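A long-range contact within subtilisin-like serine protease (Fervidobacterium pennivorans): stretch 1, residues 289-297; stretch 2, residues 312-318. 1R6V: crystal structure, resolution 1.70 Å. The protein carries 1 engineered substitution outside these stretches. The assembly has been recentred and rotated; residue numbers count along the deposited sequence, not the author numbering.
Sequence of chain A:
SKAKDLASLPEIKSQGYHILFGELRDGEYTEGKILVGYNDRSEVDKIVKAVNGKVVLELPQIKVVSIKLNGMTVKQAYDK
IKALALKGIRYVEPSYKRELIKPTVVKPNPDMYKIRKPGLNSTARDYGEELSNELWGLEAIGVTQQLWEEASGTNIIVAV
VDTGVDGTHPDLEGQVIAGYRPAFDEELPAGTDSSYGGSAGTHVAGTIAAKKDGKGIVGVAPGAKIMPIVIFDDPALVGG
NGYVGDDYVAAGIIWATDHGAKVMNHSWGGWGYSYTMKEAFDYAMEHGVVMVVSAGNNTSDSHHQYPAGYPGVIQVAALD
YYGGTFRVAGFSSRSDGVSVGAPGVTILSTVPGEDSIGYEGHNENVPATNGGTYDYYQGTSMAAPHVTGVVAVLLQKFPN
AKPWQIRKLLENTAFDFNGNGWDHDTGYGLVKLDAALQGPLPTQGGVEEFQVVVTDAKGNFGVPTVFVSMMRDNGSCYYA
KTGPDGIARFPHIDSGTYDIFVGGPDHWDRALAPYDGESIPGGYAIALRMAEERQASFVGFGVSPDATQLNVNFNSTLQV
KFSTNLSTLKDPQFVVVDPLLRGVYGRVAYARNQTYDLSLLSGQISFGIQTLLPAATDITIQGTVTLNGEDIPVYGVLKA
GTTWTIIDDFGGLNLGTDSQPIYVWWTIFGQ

Stretch 1, residues 289-297: VVMVVSAGN
Stretch 2 312-318: GVIQVAA

Residues 290-294 and 314-318 form two neighbouring strands of a parallel sheet, their N-to-C directions diverging by 33° and their axes approaching to 4.6 Å. Backbone torsions are extended throughout both strands, from -87/136 (phi/psi) at Val290 through -131/135 at Val293 to -73/147 at Ser294, and from -102/105 at Ile314 to -117/131 at Val316. The register pairs Val292 with Ile314, Val293 with Gln315 and Ser294 with Val316, at CA-CA distances of 4.8, 4.9 and 4.8 Å. Before the second strand, Gly312 adopts phi/psi 107/-24, a conformation that would jam a CB against the preceding carbonyl oxygen, and Val313 (-74/162) then leads into the extended chain.

Four backbone hydrogen bonds fix this register. Ile314 N donates to Met291 O and Val293 N to Ile314 O, both at 2.9 Å and nearly linear at 173° and 171°; Val316 N donates to Val293 O at 2.9 Å and 152°, and Ala295 N to Val316 O at 2.9 Å and 162°, although the position of Val316 O is less certain. The alternation is that of a parallel ladder: Ile314 and Val316 each use both their N and O toward the first stretch, straddling Val292 and Ser294 respectively, while Val293 uses its N and O to straddle Gln315. CA-H...O contacts supplement it, with Gln315 CA 3.2 Å from Val293 O and Val292 CA 3.5 Å from Ile314 O. Where the strands begin, a water extends the ladder, accepting from Met291 N at 2.9 Å and donating to Gly312 O at 3.0 Å.

Side chains alternate between the faces. Val292, Ser294, Ile314 and Val316 share one face, where packing is largely apolar. Ile314 (chi1 m, chi2 t) places CD1 3.6 Å from CG1 of Val290 (chi1 t), while Val292 and Val316, both t, meet at 3.7 Å between Val292 CG1 and Val316 CG2. Ser294 has chi1 p and adds little side-chain contact.

Val293 and Gln315 occupy the other face. Val293 (t) brings CG2 to 4.0 Å from CB of Val313 (m), whose CG1 lies 4.2 Å from Met291 CB; beyond CB, the methionine follows chi1 m, chi2 m and chi3 -108°, and its end leads away from the second stretch. Gln315 is extended (chi1 t, chi2 t, chi3 -23°), so that its amide reaches past the end of the first strand: NE2 lies 3.3 Å from Ala295 CB, a van der Waals contact, and finds its hydrogen bond elsewhere in the structure. The contact buries 449 Å² in total, both sides summed.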

# COMPACT_ATOMS: atom_id res chain seq x y z
N VAL A 289 -12.75 9.79 -5.74
CA VAL A 289 -12.26 10.52 -4.58
C VAL A 289 -10.76 10.76 -4.69
O VAL A 289 -10.00 9.86 -5.06
CB VAL A 289 -12.52 9.78 -3.24
CG1 VAL A 289 -13.96 9.25 -3.17
CG2 VAL A 289 -11.52 8.69 -3.07
N VAL A 290 -10.35 11.98 -4.36
CA VAL A 290 -8.95 12.39 -4.41
C VAL A 290 -8.32 12.03 -3.08
O VAL A 290 -8.93 12.26 -2.04
CB VAL A 290 -8.84 13.92 -4.64
CG1 VAL A 290 -7.37 14.39 -4.54
CG2 VAL A 290 -9.38 14.23 -6.03
N MET A 291 -7.12 11.46 -3.11
CA MET A 291 -6.44 11.05 -1.89
C MET A 291 -5.14 11.84 -1.73
O MET A 291 -4.21 11.64 -2.49
CB MET A 291 -6.15 9.54 -1.94
CG MET A 291 -7.44 8.67 -2.01
SD MET A 291 -8.57 8.64 -0.56
CE MET A 291 -8.27 6.92 0.11
N VAL A 292 -5.12 12.74 -0.74
CA VAL A 292 -3.97 13.59 -0.43
C VAL A 292 -3.22 12.93 0.73
O VAL A 292 -3.83 12.61 1.76
CB VAL A 292 -4.44 15.02 -0.02
CG1 VAL A 292 -3.23 15.90 0.31
CG2 VAL A 292 -5.25 15.65 -1.19
N VAL A 293 -1.93 12.69 0.55
CA VAL A 293 -1.13 12.03 1.58
C VAL A 293 0.14 12.82 1.83
O VAL A 293 0.83 13.24 0.89
CB VAL A 293 -0.73 10.61 1.15
CG1 VAL A 293 0.03 9.89 2.28
CG2 VAL A 293 -1.96 9.84 0.74
N SER A 294 0.47 13.02 3.10
CA SER A 294 1.68 13.76 3.38
C SER A 294 2.91 12.91 3.05
O SER A 294 2.90 11.67 3.17
CB SER A 294 1.71 14.17 4.85
OG SER A 294 1.96 13.01 5.61
N ALA A 295 3.97 13.57 2.59
CA ALA A 295 5.24 12.91 2.29
C ALA A 295 5.82 12.46 3.64
O ALA A 295 5.36 12.91 4.68
CB ALA A 295 6.21 13.90 1.63
N GLY A 296 6.81 11.58 3.61
CA GLY A 296 7.42 11.09 4.84
C GLY A 296 7.75 12.12 5.92
O GLY A 296 7.77 13.33 5.67
N ASN A 297 8.02 11.62 7.12
CA ASN A 297 8.34 12.46 8.28
C ASN A 297 9.82 12.81 8.42
O ASN A 297 10.16 13.83 9.01
CB ASN A 297 7.85 11.78 9.56
N GLY A 312 -1.16 7.20 -7.84
CA GLY A 312 -2.40 7.95 -7.95
C GLY A 312 -2.67 8.97 -6.86
O GLY A 312 -3.45 9.91 -7.07
N VAL A 313 -2.07 8.79 -5.69
CA VAL A 313 -2.28 9.73 -4.60
C VAL A 313 -1.53 11.02 -4.89
O VAL A 313 -0.65 11.05 -5.75
CB VAL A 313 -1.78 9.19 -3.24
CG1 VAL A 313 -2.40 7.84 -2.96
CG2 VAL A 313 -0.28 9.12 -3.21
N ILE A 314 -1.93 12.09 -4.21
CA ILE A 314 -1.26 13.38 -4.34
C ILE A 314 -0.38 13.48 -3.10
O ILE A 314 -0.88 13.72 -2.00
CB ILE A 314 -2.25 14.55 -4.33
CG1 ILE A 314 -3.23 14.43 -5.51
CG2 ILE A 314 -1.49 15.87 -4.39
CD1 ILE A 314 -4.20 15.62 -5.64
N GLN A 315 0.93 13.29 -3.27
CA GLN A 315 1.85 13.35 -2.12
C GLN A 315 2.31 14.79 -1.91
O GLN A 315 2.70 15.47 -2.85
CB GLN A 315 3.04 12.42 -2.36
CG GLN A 315 3.97 12.34 -1.17
CD GLN A 315 5.10 11.33 -1.36
OE1 GLN A 315 4.99 10.40 -2.16
NE2 GLN A 315 6.18 11.51 -0.61
N VAL A 316 2.27 15.25 -0.66
CA VAL A 316 2.57 16.64 -0.34
C VAL A 316 3.77 16.87 0.56
O VAL A 316 3.89 16.25 1.62
CB VAL A 316 1.34 17.28 0.33
CG1 VAL A 316 1.59 18.74 0.67
CG2 VAL A 316 0.12 17.12 -0.57
N ALA A 317 4.65 17.78 0.15
CA ALA A 317 5.83 18.11 0.94
C ALA A 317 5.57 19.36 1.77
O ALA A 317 4.74 20.20 1.43
CB ALA A 317 7.02 18.34 0.03
N ALA A 318 6.32 19.50 2.86
CA ALA A 318 6.18 20.66 3.74
C ALA A 318 7.14 21.78 3.31
O ALA A 318 8.32 21.52 3.08
CB ALA A 318 6.48 20.26 5.17
O HOH W 1 -6.01 10.86 -5.73